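Local coordinates for protein scavenger receptor with C-type lectin type I (PDB 2OX8) that binds the leukocyte cell-surface glycan Lewis(x), recognising it through a C-type lectin carbohydrate-recognition domain, at residues Val41-Arg46 against Pro83-Trp88; Gln50-Gln55 against Ala107-Ala112; Gly65-Glu70 against Lys76-Thr81. One frame throughout, in Å; residues are numbered along the deposited sequence.

Contact 1 (Val41-Arg46 against Pro83-Trp88). With ZN (zinc ion), chain F.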
ATOM      1  N   VAL A  41      -1.984  -4.173   1.925  1.00 10.69           N
ATOM      2  CA  VAL A  41      -1.477  -3.819   3.238  1.00  9.79           C
ATOM      3  C   VAL A  41      -1.911  -2.459   3.810  1.00 11.23           C
ATOM      4  O   VAL A  41      -2.058  -1.480   3.076  1.00 12.62           O
ATOM      5  CB  VAL A  41       0.071  -3.903   3.212  1.00  9.02           C
ATOM      6  CG1 VAL A  41       0.634  -2.795   2.343  1.00 12.01           C
ATOM      7  CG2 VAL A  41       0.636  -3.834   4.591  1.00  7.68           C
ATOM      8  N   PHE A  42      -2.134  -2.426   5.124  1.00  8.48           N
ATOM      9  CA  PHE A  42      -2.484  -1.200   5.849  1.00  9.88           C
ATOM     10  C   PHE A  42      -1.259  -0.989   6.728  1.00 12.52           C
ATOM     11  O   PHE A  42      -0.758  -1.944   7.336  1.00 11.45           O
ATOM     12  CB  PHE A  42      -3.685  -1.388   6.786  1.00  7.04           C
ATOM     13  CG  PHE A  42      -4.971  -1.689   6.095  1.00  6.11           C
ATOM     14  CD1 PHE A  42      -5.979  -2.356   6.769  1.00  6.44           C
ATOM     15  CD2 PHE A  42      -5.174  -1.340   4.763  1.00  9.12           C
ATOM     16  CE1 PHE A  42      -7.178  -2.687   6.126  1.00  6.00           C
ATOM     17  CE2 PHE A  42      -6.366  -1.661   4.110  1.00  9.06           C
ATOM     18  CZ  PHE A  42      -7.369  -2.341   4.798  1.00  7.75           C
ATOM     19  N   ILE A  43      -0.756   0.238   6.786  1.00 14.65           N
ATOM     20  CA  ILE A  43       0.413   0.519   7.622  1.00 17.58           C
ATOM     21  C   ILE A  43      -0.022   1.470   8.735  1.00 18.77           C
ATOM     22  O   ILE A  43      -0.218   2.663   8.498  1.00 20.49           O
ATOM     23  CB  ILE A  43       1.532   1.131   6.778  1.00 16.74           C
ATOM     24  CG1 ILE A  43       1.981   0.100   5.740  1.00 14.07           C
ATOM     25  CG2 ILE A  43       2.685   1.565   7.671  1.00 16.14           C
ATOM     26  CD1 ILE A  43       2.697   0.687   4.574  1.00 13.47           C
ATOM     27  N   ASN A  44      -0.179   0.939   9.946  1.00 18.17           N
ATOM     28  CA  ASN A  44      -0.655   1.755  11.044  1.00 22.37           C
ATOM     29  C   ASN A  44       0.269   2.144  12.193  1.00 23.60           C
ATOM     30  O   ASN A  44      -0.192   2.670  13.200  1.00 24.95           O
ATOM     31  CB  ASN A  44      -1.914   1.121  11.603  1.00 24.31           C
ATOM     32  CG  ASN A  44      -3.066   1.219  10.642  1.00 25.18           C
ATOM     33  OD1 ASN A  44      -3.451   2.312  10.242  1.00 26.46           O
ATOM     34  ND2 ASN A  44      -3.618   0.076  10.255  1.00 27.81           N
ATOM     35  N   THR A  45       1.563   1.912  12.042  1.00 23.34           N
ATOM     36  CA  THR A  45       2.508   2.261  13.080  1.00 23.85           C
ATOM     37  C   THR A  45       3.852   2.380  12.426  1.00 24.09           C
ATOM     38  O   THR A  45       4.090   1.763  11.393  1.00 24.52           O
ATOM     39  CB  THR A  45       2.596   1.162  14.158  1.00 27.28           C
ATOM     40  OG1 THR A  45       2.903  -0.096  13.535  1.00 27.62           O
ATOM     41  CG2 THR A  45       1.279   1.045  14.914  1.00 25.18           C
ATOM     42  N   ARG A  46       4.734   3.169  13.017  1.00 26.45           N
ATOM     43  CA  ARG A  46       6.068   3.334  12.465  1.00 28.36           C
ATOM     44  C   ARG A  46       6.823   2.018  12.498  1.00 27.09           C
ATOM     45  O   ARG A  46       7.534   1.694  11.550  1.00 26.94           O
ATOM     46  CB  ARG A  46       6.851   4.399  13.244  1.00 33.90           C
ATOM     47  CG  ARG A  46       6.795   4.260  14.758  1.00 40.99           C
ATOM     48  CD  ARG A  46       7.885   5.093  15.432  1.00 47.07           C
ATOM     49  NE  ARG A  46       7.878   4.958  16.890  1.00 49.66           N
ATOM     50  CZ  ARG A  46       7.046   5.609  17.698  1.00 51.68           C
ATOM     51  NH1 ARG A  46       6.148   6.447  17.193  1.00 52.67           N
ATOM     52  NH2 ARG A  46       7.118   5.429  19.012  1.00 51.30           N
ATOM     53  N   PRO A  83      -5.724   7.261   7.907  1.00 31.07           N
ATOM     54  CA  PRO A  83      -4.458   6.965   8.574  1.00 31.18           C
ATOM     55  C   PRO A  83      -3.951   7.955   9.610  1.00 31.66           C
ATOM     56  O   PRO A  83      -3.679   9.112   9.302  1.00 32.77           O
ATOM     57  CB  PRO A  83      -3.486   6.803   7.405  1.00 29.24           C
ATOM     58  CG  PRO A  83      -4.022   7.758   6.405  1.00 28.48           C
ATOM     59  CD  PRO A  83      -5.515   7.499   6.470  1.00 30.12           C
ATOM     60  N   ASP A  84      -3.849   7.501  10.853  1.00 31.51           N
ATOM     61  CA  ASP A  84      -3.278   8.354  11.868  1.00 33.04           C
ATOM     62  C   ASP A  84      -1.833   8.399  11.342  1.00 31.46           C
ATOM     63  O   ASP A  84      -1.502   9.291  10.556  1.00 31.23           O
ATOM     64  CB  ASP A  84      -3.353   7.698  13.251  1.00 38.05           C
ATOM     65  CG  ASP A  84      -4.785   7.506  13.732  1.00 43.03           C
ATOM     66  OD1 ASP A  84      -5.608   8.429  13.525  1.00 45.23           O
ATOM     67  OD2 ASP A  84      -5.085   6.440  14.327  1.00 45.63           O
ATOM     68  N   TYR A  85      -1.008   7.416  11.728  1.00 27.20           N
ATOM     69  CA  TYR A  85       0.380   7.318  11.260  1.00 23.95           C
ATOM     70  C   TYR A  85       0.470   7.674   9.779  1.00 22.36           C
ATOM     71  O   TYR A  85      -0.361   7.247   8.979  1.00 22.27           O
ATOM     72  CB  TYR A  85       0.930   5.898  11.431  1.00 24.22           C
ATOM     73  CG  TYR A  85       2.354   5.759  10.942  1.00 24.53           C
ATOM     74  CD1 TYR A  85       3.409   6.332  11.663  1.00 27.14           C
ATOM     75  CD2 TYR A  85       2.648   5.142   9.724  1.00 24.32           C
ATOM     76  CE1 TYR A  85       4.713   6.308  11.188  1.00 25.85           C
ATOM     77  CE2 TYR A  85       3.964   5.111   9.228  1.00 25.23           C
ATOM     78  CZ  TYR A  85       4.989   5.704   9.970  1.00 26.71           C
ATOM     79  OH  TYR A  85       6.280   5.755   9.497  1.00 24.26           O
ATOM     80  N   LYS A  86       1.489   8.444   9.412  1.00 20.47           N
ATOM     81  CA  LYS A  86       1.649   8.854   8.025  1.00 20.08           C
ATOM     82  C   LYS A  86       3.101   8.873   7.579  1.00 19.53           C
ATOM     83  O   LYS A  86       3.969   9.348   8.308  1.00 15.60           O
ATOM     84  CB  LYS A  86       1.045  10.237   7.818  1.00 19.44           C
ATOM     85  CG  LYS A  86      -0.417  10.315   8.163  1.00 20.94           C
ATOM     86  CD  LYS A  86      -0.966  11.668   7.798  1.00 25.27           C
ATOM     87  CE  LYS A  86      -2.445  11.743   8.093  1.00 27.02           C
ATOM     88  NZ  LYS A  86      -2.998  13.039   7.625  1.00 32.85           N
ATOM     89  N   ASN A  87       3.356   8.349   6.378  1.00 18.96           N
ATOM     90  CA  ASN A  87       4.712   8.320   5.844  1.00 19.18           C
ATOM     91  C   ASN A  87       4.745   8.824   4.400  1.00 20.68           C
ATOM     92  O   ASN A  87       5.378   8.232   3.523  1.00 22.40           O
ATOM     93  CB  ASN A  87       5.268   6.907   5.919  1.00 17.98           C
ATOM     94  CG  ASN A  87       6.750   6.856   5.646  1.00 21.14           C
ATOM     95  OD1 ASN A  87       7.521   7.635   6.216  1.00 21.22           O
ATOM     96  ND2 ASN A  87       7.167   5.933   4.780  1.00 19.20           N
ATOM     97  N   TRP A  88       4.072   9.934   4.159  1.00 20.17           N
ATOM     98  CA  TRP A  88       4.020  10.507   2.826  1.00 22.75           C
ATOM     99  C   TRP A  88       5.322  11.161   2.347  1.00 23.76           C
ATOM    100  O   TRP A  88       6.046  11.790   3.114  1.00 22.04           O
ATOM    101  CB  TRP A  88       2.905  11.547   2.765  1.00 21.08           C
ATOM    102  CG  TRP A  88       1.549  10.985   2.861  1.00 18.24           C
ATOM    103  CD1 TRP A  88       0.691  11.113   3.898  1.00 16.82           C
ATOM    104  CD2 TRP A  88       0.838  10.290   1.828  1.00 19.51           C
ATOM    105  NE1 TRP A  88      -0.520  10.558   3.578  1.00 18.73           N
ATOM    106  CE2 TRP A  88      -0.460  10.047   2.311  1.00 16.01           C
ATOM    107  CE3 TRP A  88       1.176   9.856   0.533  1.00 20.59           C
ATOM    108  CZ2 TRP A  88      -1.435   9.392   1.555  1.00 15.99           C
ATOM    109  CZ3 TRP A  88       0.206   9.202  -0.223  1.00 19.41           C
ATOM    110  CH2 TRP A  88      -1.089   8.977   0.294  1.00 17.44           C
TER
HETATM  111 ZN    ZN F   2      -0.756  -3.558   8.677  1.00 22.90          ZN

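Contact 2 (Gln50-Gln55 against Ala107-Ala112)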
ATOM      1  N   GLN A  50       8.688   0.431   9.482  1.00 19.13           N
ATOM      2  CA  GLN A  50      10.123   0.145   9.459  1.00 22.29           C
ATOM      3  C   GLN A  50      10.407  -1.314   9.092  1.00 21.74           C
ATOM      4  O   GLN A  50      11.432  -1.610   8.488  1.00 21.46           O
ATOM      5  CB  GLN A  50      10.764   0.474  10.815  1.00 22.10           C
ATOM      6  CG  GLN A  50      10.582   1.942  11.217  1.00 26.11           C
ATOM      7  CD  GLN A  50      11.282   2.306  12.524  1.00 26.24           C
ATOM      8  OE1 GLN A  50      11.105   1.639  13.551  1.00 24.93           O
ATOM      9  NE2 GLN A  50      12.074   3.376  12.489  1.00 23.64           N
ATOM     10  N   TRP A  51       9.496  -2.219   9.455  1.00 21.83           N
ATOM     11  CA  TRP A  51       9.664  -3.642   9.160  1.00 21.76           C
ATOM     12  C   TRP A  51       9.412  -3.905   7.687  1.00 22.18           C
ATOM     13  O   TRP A  51      10.168  -4.616   7.030  1.00 20.13           O
ATOM     14  CB  TRP A  51       8.683  -4.480   9.966  1.00 21.83           C
ATOM     15  CG  TRP A  51       8.761  -5.931   9.637  1.00 23.88           C
ATOM     16  CD1 TRP A  51       9.704  -6.812  10.065  1.00 24.31           C
ATOM     17  CD2 TRP A  51       7.875  -6.677   8.778  1.00 26.15           C
ATOM     18  NE1 TRP A  51       9.471  -8.062   9.533  1.00 24.22           N
ATOM     19  CE2 TRP A  51       8.356  -8.010   8.737  1.00 25.45           C
ATOM     20  CE3 TRP A  51       6.728  -6.351   8.040  1.00 22.46           C
ATOM     21  CZ2 TRP A  51       7.729  -9.019   7.983  1.00 22.05           C
ATOM     22  CZ3 TRP A  51       6.107  -7.357   7.289  1.00 23.65           C
ATOM     23  CH2 TRP A  51       6.613  -8.674   7.269  1.00 21.46           C
ATOM     24  N   ILE A  52       8.329  -3.324   7.182  1.00 22.67           N
ATOM     25  CA  ILE A  52       7.958  -3.488   5.789  1.00 22.20           C
ATOM     26  C   ILE A  52       9.109  -3.088   4.876  1.00 25.02           C
ATOM     27  O   ILE A  52       9.377  -3.763   3.880  1.00 25.08           O
ATOM     28  CB  ILE A  52       6.693  -2.672   5.480  1.00 19.64           C
ATOM     29  CG1 ILE A  52       5.478  -3.416   6.031  1.00 19.03           C
ATOM     30  CG2 ILE A  52       6.555  -2.438   3.987  1.00 17.25           C
ATOM     31  CD1 ILE A  52       4.153  -2.666   5.891  1.00 19.30           C
ATOM     32  N   LYS A  53       9.791  -1.998   5.229  1.00 27.75           N
ATOM     33  CA  LYS A  53      10.937  -1.503   4.461  1.00 29.48           C
ATOM     34  C   LYS A  53      12.113  -2.498   4.488  1.00 28.58           C
ATOM     35  O   LYS A  53      12.714  -2.772   3.456  1.00 29.60           O
ATOM     36  CB  LYS A  53      11.388  -0.142   5.013  1.00 31.30           C
ATOM     37  CG  LYS A  53      12.678   0.396   4.409  1.00 34.65           C
ATOM     38  CD  LYS A  53      13.226   1.558   5.239  1.00 40.05           C
ATOM     39  CE  LYS A  53      14.731   1.793   4.990  1.00 43.21           C
ATOM     40  NZ  LYS A  53      15.378   2.727   5.984  1.00 41.75           N
ATOM     41  N   LYS A  54      12.437  -3.033   5.664  1.00 29.58           N
ATOM     42  CA  LYS A  54      13.533  -3.998   5.796  1.00 30.78           C
ATOM     43  C   LYS A  54      13.306  -5.153   4.817  1.00 32.30           C
ATOM     44  O   LYS A  54      14.247  -5.641   4.197  1.00 30.80           O
ATOM     45  CB  LYS A  54      13.595  -4.571   7.214  1.00 31.38           C
ATOM     46  CG  LYS A  54      13.468  -3.558   8.334  1.00 34.24           C
ATOM     47  CD  LYS A  54      14.799  -2.929   8.702  1.00 36.46           C
ATOM     48  CE  LYS A  54      14.606  -1.773   9.690  1.00 37.08           C
ATOM     49  NZ  LYS A  54      13.859  -0.619   9.072  1.00 38.17           N
ATOM     50  N   GLN A  55      12.050  -5.582   4.694  1.00 33.86           N
ATOM     51  CA  GLN A  55      11.673  -6.670   3.796  1.00 35.04           C
ATOM     52  C   GLN A  55      11.873  -6.369   2.324  1.00 36.88           C
ATOM     53  O   GLN A  55      12.064  -7.288   1.534  1.00 38.53           O
ATOM     54  CB  GLN A  55      10.204  -7.048   3.983  1.00 34.05           C
ATOM     55  CG  GLN A  55       9.892  -7.650   5.309  1.00 36.12           C
ATOM     56  CD  GLN A  55      10.951  -8.625   5.735  1.00 37.70           C
ATOM     57  OE1 GLN A  55      11.356  -9.502   4.962  1.00 37.15           O
ATOM     58  NE2 GLN A  55      11.416  -8.485   6.974  1.00 38.29           N
ATOM     59  N   ALA A 107      -2.401   4.925  -3.683  1.00 33.63           N
ATOM     60  CA  ALA A 107      -1.067   5.044  -3.108  1.00 31.32           C
ATOM     61  C   ALA A 107      -0.198   3.775  -3.198  1.00 29.44           C
ATOM     62  O   ALA A 107      -0.688   2.653  -3.319  1.00 27.04           O
ATOM     63  CB  ALA A 107      -1.172   5.498  -1.652  1.00 31.75           C
ATOM     64  N   GLY A 108       1.110   3.993  -3.142  1.00 27.58           N
ATOM     65  CA  GLY A 108       2.066   2.915  -3.205  1.00 26.17           C
ATOM     66  C   GLY A 108       3.297   3.325  -2.418  1.00 27.86           C
ATOM     67  O   GLY A 108       3.599   4.515  -2.279  1.00 25.28           O
ATOM     68  N   LEU A 109       3.996   2.327  -1.894  1.00 27.48           N
ATOM     69  CA  LEU A 109       5.196   2.529  -1.103  1.00 29.88           C
ATOM     70  C   LEU A 109       6.356   2.488  -2.082  1.00 31.66           C
ATOM     71  O   LEU A 109       6.327   1.717  -3.041  1.00 33.30           O
ATOM     72  CB  LEU A 109       5.320   1.378  -0.103  1.00 31.68           C
ATOM     73  CG  LEU A 109       6.150   1.407   1.182  1.00 32.16           C
ATOM     74  CD1 LEU A 109       6.232  -0.017   1.716  1.00 29.81           C
ATOM     75  CD2 LEU A 109       7.546   1.927   0.928  1.00 35.86           C
ATOM     76  N   ILE A 110       7.368   3.320  -1.868  1.00 32.31           N
ATOM     77  CA  ILE A 110       8.531   3.303  -2.754  1.00 33.99           C
ATOM     78  C   ILE A 110       9.763   2.871  -1.978  1.00 34.76           C
ATOM     79  O   ILE A 110       9.773   2.914  -0.749  1.00 35.72           O
ATOM     80  CB  ILE A 110       8.821   4.690  -3.369  1.00 32.82           C
ATOM     81  CG1 ILE A 110       9.177   5.687  -2.262  1.00 30.35           C
ATOM     82  CG2 ILE A 110       7.631   5.140  -4.196  1.00 31.76           C
ATOM     83  CD1 ILE A 110       9.314   7.118  -2.730  1.00 29.81           C
ATOM     84  N   TYR A 111      10.799   2.439  -2.688  1.00 38.05           N
ATOM     85  CA  TYR A 111      12.025   2.046  -2.001  1.00 39.06           C
ATOM     86  C   TYR A 111      12.414   3.309  -1.254  1.00 38.07           C
ATOM     87  O   TYR A 111      12.379   4.400  -1.825  1.00 37.03           O
ATOM     88  CB  TYR A 111      13.123   1.671  -2.993  1.00 40.75           C
ATOM     89  CG  TYR A 111      14.219   0.832  -2.371  1.00 41.09           C
ATOM     90  CD1 TYR A 111      13.968  -0.488  -1.980  1.00 38.90           C
ATOM     91  CD2 TYR A 111      15.495   1.357  -2.151  1.00 40.00           C
ATOM     92  CE1 TYR A 111      14.955  -1.262  -1.389  1.00 38.28           C
ATOM     93  CE2 TYR A 111      16.497   0.581  -1.551  1.00 39.29           C
ATOM     94  CZ  TYR A 111      16.218  -0.725  -1.175  1.00 39.01           C
ATOM     95  OH  TYR A 111      17.196  -1.509  -0.600  1.00 40.44           O
ATOM     96  N   ALA A 112      12.758   3.155   0.019  1.00 37.72           N
ATOM     97  CA  ALA A 112      13.122   4.269   0.902  1.00 38.77           C
ATOM     98  C   ALA A 112      12.032   4.340   1.963  1.00 38.42           C
ATOM     99  O   ALA A 112      12.224   4.921   3.035  1.00 39.13           O
ATOM    100  CB  ALA A 112      13.201   5.596   0.142  1.00 38.38           C
TER

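Contact 3 (Gly65-Glu70 against Lys76-Thr81). With ZN (zinc ion), chain H.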
ATOM      1  N   GLY A  65      -2.844  -0.484   0.607  1.00 16.11           N
ATOM      2  CA  GLY A  65      -4.295  -0.325   0.619  1.00 18.78           C
ATOM      3  C   GLY A  65      -4.779   1.052   1.045  1.00 19.62           C
ATOM      4  O   GLY A  65      -5.504   1.187   2.032  1.00 18.17           O
ATOM      5  N   LEU A  66      -4.383   2.067   0.288  1.00 18.43           N
ATOM      6  CA  LEU A  66      -4.726   3.442   0.596  1.00 19.93           C
ATOM      7  C   LEU A  66      -5.210   4.102  -0.671  1.00 23.22           C
ATOM      8  O   LEU A  66      -4.573   3.990  -1.730  1.00 23.89           O
ATOM      9  CB  LEU A  66      -3.496   4.173   1.140  1.00 18.83           C
ATOM     10  CG  LEU A  66      -3.659   5.598   1.677  1.00 20.46           C
ATOM     11  CD1 LEU A  66      -4.819   5.673   2.667  1.00 16.20           C
ATOM     12  CD2 LEU A  66      -2.347   6.033   2.339  1.00 16.77           C
ATOM     13  N   THR A  67      -6.345   4.785  -0.556  1.00 23.37           N
ATOM     14  CA  THR A  67      -6.960   5.445  -1.693  1.00 24.81           C
ATOM     15  C   THR A  67      -7.779   6.660  -1.262  1.00 23.89           C
ATOM     16  O   THR A  67      -8.101   6.815  -0.079  1.00 18.63           O
ATOM     17  CB  THR A  67      -7.887   4.453  -2.418  1.00 28.90           C
ATOM     18  OG1 THR A  67      -8.949   4.056  -1.533  1.00 29.55           O
ATOM     19  CG2 THR A  67      -7.106   3.197  -2.818  1.00 28.69           C
ATOM     20  N   ASP A  68      -8.099   7.525  -2.222  1.00 25.18           N
ATOM     21  CA  ASP A  68      -8.923   8.702  -1.932  1.00 30.07           C
ATOM     22  C   ASP A  68     -10.122   8.733  -2.887  1.00 33.43           C
ATOM     23  O   ASP A  68     -10.912   9.676  -2.887  1.00 34.71           O
ATOM     24  CB  ASP A  68      -8.097   9.993  -2.039  1.00 29.05           C
ATOM     25  CG  ASP A  68      -7.957  10.497  -3.463  1.00 28.43           C
ATOM     26  OD1 ASP A  68      -7.806   9.665  -4.385  1.00 25.36           O
ATOM     27  OD2 ASP A  68      -7.986  11.736  -3.653  1.00 27.36           O
ATOM     28  N   SER A  69     -10.252   7.665  -3.669  1.00 36.72           N
ATOM     29  CA  SER A  69     -11.317   7.497  -4.648  1.00 41.16           C
ATOM     30  C   SER A  69     -12.755   7.633  -4.125  1.00 43.72           C
ATOM     31  O   SER A  69     -13.638   8.065  -4.866  1.00 45.72           O
ATOM     32  CB  SER A  69     -11.162   6.141  -5.341  1.00 41.21           C
ATOM     33  OG  SER A  69     -11.291   5.079  -4.409  1.00 42.97           O
ATOM     34  N   GLU A  70     -13.013   7.256  -2.878  1.00 45.85           N
ATOM     35  CA  GLU A  70     -14.370   7.381  -2.344  1.00 48.65           C
ATOM     36  C   GLU A  70     -14.726   8.870  -2.339  1.00 49.67           C
ATOM     37  O   GLU A  70     -15.749   9.285  -2.885  1.00 49.46           O
ATOM     38  CB  GLU A  70     -14.450   6.838  -0.911  1.00 50.51           C
ATOM     39  CG  GLU A  70     -15.879   6.668  -0.391  1.00 55.04           C
ATOM     40  CD  GLU A  70     -16.072   7.153   1.049  1.00 58.18           C
ATOM     41  OE1 GLU A  70     -15.287   6.747   1.941  1.00 58.50           O
ATOM     42  OE2 GLU A  70     -17.023   7.936   1.289  1.00 56.86           O
ATOM     43  N   LYS A  76      -8.040   7.133   2.755  1.00 29.13           N
ATOM     44  CA  LYS A  76      -8.421   6.090   3.700  1.00 27.14           C
ATOM     45  C   LYS A  76      -7.895   4.715   3.317  1.00 25.54           C
ATOM     46  O   LYS A  76      -7.650   4.418   2.144  1.00 24.16           O
ATOM     47  CB  LYS A  76      -9.945   5.982   3.789  1.00 29.59           C
ATOM     48  CG  LYS A  76     -10.679   7.181   4.344  1.00 29.26           C
ATOM     49  CD  LYS A  76     -12.165   6.903   4.250  1.00 32.50           C
ATOM     50  CE  LYS A  76     -13.022   8.098   4.620  1.00 34.24           C
ATOM     51  NZ  LYS A  76     -14.402   7.885   4.089  1.00 36.93           N
ATOM     52  N   TRP A  77      -7.737   3.869   4.327  1.00 24.40           N
ATOM     53  CA  TRP A  77      -7.293   2.506   4.116  1.00 21.95           C
ATOM     54  C   TRP A  77      -8.548   1.782   3.644  1.00 21.73           C
ATOM     55  O   TRP A  77      -9.652   2.191   4.009  1.00 24.68           O
ATOM     56  CB  TRP A  77      -6.807   1.915   5.430  1.00 22.41           C
ATOM     57  CG  TRP A  77      -5.578   2.556   5.954  1.00 23.26           C
ATOM     58  CD1 TRP A  77      -5.460   3.281   7.099  1.00 26.00           C
ATOM     59  CD2 TRP A  77      -4.263   2.484   5.385  1.00 22.90           C
ATOM     60  NE1 TRP A  77      -4.150   3.664   7.285  1.00 26.94           N
ATOM     61  CE2 TRP A  77      -3.396   3.189   6.248  1.00 21.79           C
ATOM     62  CE3 TRP A  77      -3.736   1.890   4.231  1.00 23.44           C
ATOM     63  CZ2 TRP A  77      -2.031   3.318   5.996  1.00 21.86           C
ATOM     64  CZ3 TRP A  77      -2.372   2.021   3.981  1.00 23.95           C
ATOM     65  CH2 TRP A  77      -1.537   2.730   4.861  1.00 22.80           C
ATOM     66  N   LEU A  78      -8.400   0.725   2.848  1.00 19.25           N
ATOM     67  CA  LEU A  78      -9.562  -0.003   2.329  1.00 19.81           C
ATOM     68  C   LEU A  78     -10.620  -0.417   3.376  1.00 20.21           C
ATOM     69  O   LEU A  78     -11.691  -0.899   3.014  1.00 21.54           O
ATOM     70  CB  LEU A  78      -9.108  -1.255   1.568  1.00 16.65           C
ATOM     71  CG  LEU A  78      -8.177  -1.049   0.381  1.00 15.58           C
ATOM     72  CD1 LEU A  78      -7.629  -2.389  -0.066  1.00 11.01           C
ATOM     73  CD2 LEU A  78      -8.902  -0.347  -0.738  1.00 14.44           C
ATOM     74  N   ASP A  79     -10.318  -0.254   4.658  1.00 20.46           N
ATOM     75  CA  ASP A  79     -11.259  -0.603   5.718  1.00 21.73           C
ATOM     76  C   ASP A  79     -12.060   0.620   6.174  1.00 22.79           C
ATOM     77  O   ASP A  79     -12.747   0.566   7.192  1.00 17.15           O
ATOM     78  CB  ASP A  79     -10.508  -1.153   6.926  1.00 23.02           C
ATOM     79  CG  ASP A  79      -9.753  -0.067   7.687  1.00 26.17           C
ATOM     80  OD1 ASP A  79      -9.777   1.104   7.238  1.00 23.63           O
ATOM     81  OD2 ASP A  79      -9.135  -0.387   8.735  1.00 27.28           O
ATOM     82  N   GLY A  80     -11.949   1.719   5.424  1.00 25.26           N
ATOM     83  CA  GLY A  80     -12.637   2.954   5.779  1.00 28.35           C
ATOM     84  C   GLY A  80     -11.797   3.924   6.612  1.00 28.77           C
ATOM     85  O   GLY A  80     -11.790   5.115   6.351  1.00 28.70           O
ATOM     86  N   THR A  81     -11.086   3.414   7.613  1.00 30.45           N
ATOM     87  CA  THR A  81     -10.244   4.232   8.488  1.00 32.07           C
ATOM     88  C   THR A  81      -9.336   5.256   7.787  1.00 32.93           C
ATOM     89  O   THR A  81      -8.931   5.072   6.641  1.00 33.66           O
ATOM     90  CB  THR A  81      -9.340   3.339   9.372  1.00 33.25           C
ATOM     91  OG1 THR A  81     -10.156   2.476  10.184  1.00 31.94           O
ATOM     92  CG2 THR A  81      -8.449   4.211  10.272  1.00 34.42           C
TER
HETATM   93 ZN    ZN H   4      -7.677  11.398  -5.627  1.00 34.38          ZN

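Contact 1 (Val41-Arg46 against Pro83-Trp88)
Y85 lays one face of its ring over the peptide that joins T45 to R46. The T45 C atom stands 3.9 Å above the ring plane, over its centre, while R46 N sits toward the rim. The peptide and ring planes are only about 12° apart, so the peptide lies nearly flat over the ring face. At the far end of the ring, CE1 of Y85 comes to 3.5 Å from R46 CA and equally near R46 CB, so the first residue of helix 46-55 is part of the surface on which the tyrosine rests. The CB of Y85 points toward the 41-46 loop, and a chi1 of 179° puts the ring over the T45-R46 peptide; the residue supplies 107 of the 232 Å² buried between the two segments.

The other approaches are looser. I43 O lies near the ring plane at its edge, 4.0 Å from Y85 CD2, and the methyl CG2 of I43 is 4.1 Å from Y85 CE2, an apolar touch made at a slant. R46 meets the ring with N, CA and CB; its extended chain leads the guanidinium away from the tyrosine.

The 41-46 loop has further attachments. F42 O binds a zinc ion at 2.1 Å, and E48 and E129 complete the protein ligands; E48 also accepts a hydrogen bond from N44 N. T45 is the N-cap residue, its OG1 hydrogen-bonded to E48 N.

The contact thus lies at the surface, where the loop between strand 39-40 and helix 46-55 meets the loop that follows strand 76-77. Y85 also touches Q49 of the helix and W115 of strand 115-118, and the buried I43 touches I52 of the helix and W77 of strand 76-77.

Contact 2 (Gln50-Gln55 against Ala107-Ala112)
Apolar contact between I52 and L109 comes first: the methyl CG2 of I52 meets CD1 of L109 at 3.3 Å, a tight approach for two carbons, though at 2.5 Å resolution its exact length deserves little weight. I52 projects from helix 46-55 toward the strand, and L109, at the end of strand 106-109, projects back, the two branched chains meeting at an angle. A chi1 of -160° swings the L109 CG away from the backbone N and turns CD1, of its two methyls, to the helix. Around this pair, I43 packs on I52, while I64 and M56 touch L109, so the meeting point belongs to the hydrophobic layer between helix and sheet of the C-type lectin fold.

The second kind is aliphatic contact with a backbone carbonyl. K53, one residue further along the helix, extends its chain past A112, and its CD lies 4.1 Å from A112 O. The ammonium does not bond there: K53 NZ is 4.8 Å from A112 O, so the CD methylene does the touching.

Backbone bonds do not join the two segments. The helix has Q55 N bonded to W51 O at 3.2 Å, and the strand pairs with strand 62-67 through A107 and L109 and with N116 through G108.

In total 147 Å² is buried, nearly all of it from two buried residues and two exposed ones. The chemistry implies a nondirectional contact between these segments: van der Waals and hydrophobic at I52-L109, with a looser aliphatic touch from the exposed K53.

Contact 3 (Gly65-Glu70 against Lys76-Thr81)
The two backbones run antiparallel, with T67 and K76 as a hydrogen-bonded pair: K76 N donates to T67 O at 2.9 Å and T67 N to K76 O at 3.0 Å, both nearly straight. L66 and W77 form the adjoining non-hydrogen-bonded pair. Beyond it G65 O takes the N-H of L78 at 3.0 Å, but less ideally: the bond is bent, and the donor stands 39° out of the carbonyl plane. The same oxygen receives a CA-H...O contact from W77 and lies at the edge of the W77 indole, near its plane.

L66 and W77 share one face of the hairpin. L66 CB is 3.7 Å from W77 CZ3, and the CD1 methyl of L66 hangs over the indole toward its rim. The indole is enclosed further by F42 and, edge to face, by W115.

G65 and L66 are the last two residues of the WIGL sequence that marks C-type lectin domains, and this hairpin leads into the long loop region of that fold. W77 to G80 form a type I turn, closed by G80 N bonded to W77 O at 2.7 Å; the positive phi of G80 (93°) suits glycine.

T67 and K76 point to the other face. K76, its chain extended beyond CG, carries NZ to E70 OE1 at 2.6 Å, a salt bridge received on the syn side of the carboxylate and 24° out of its plane. E70 reaches it by bending at chi2. Past the strand, D68 holds a zinc ion with both carboxylate oxygens, OD2 at 2.0 Å; E72, H100 and D105 complete the protein ligands. N73 N hydrogen-bonds to D68 OD2, a second-shell bond that would help to orient the carboxylate.

From the N terminus, segment 41-46 comes first and 50-55 follows on helix 46-55, so contacts 1 and 2 both open before strand 62-67. Contact 3 then opens and closes within a short hairpin, nested inside the loops of the other two. Contact 1 closes at 83-88, and contact 2 last, at 107-112; these two therefore cross. I43 CG1 and I52 CD1, 3.5 Å apart, join contacts 1 and 2. A probable hydrogen bond from G65 N to V41 O links contacts 1 and 3, and another, A107 N to L66 O, links contacts 2 and 3 through neighbouring strands. Helix, sheet and long loop region are thereby tied together.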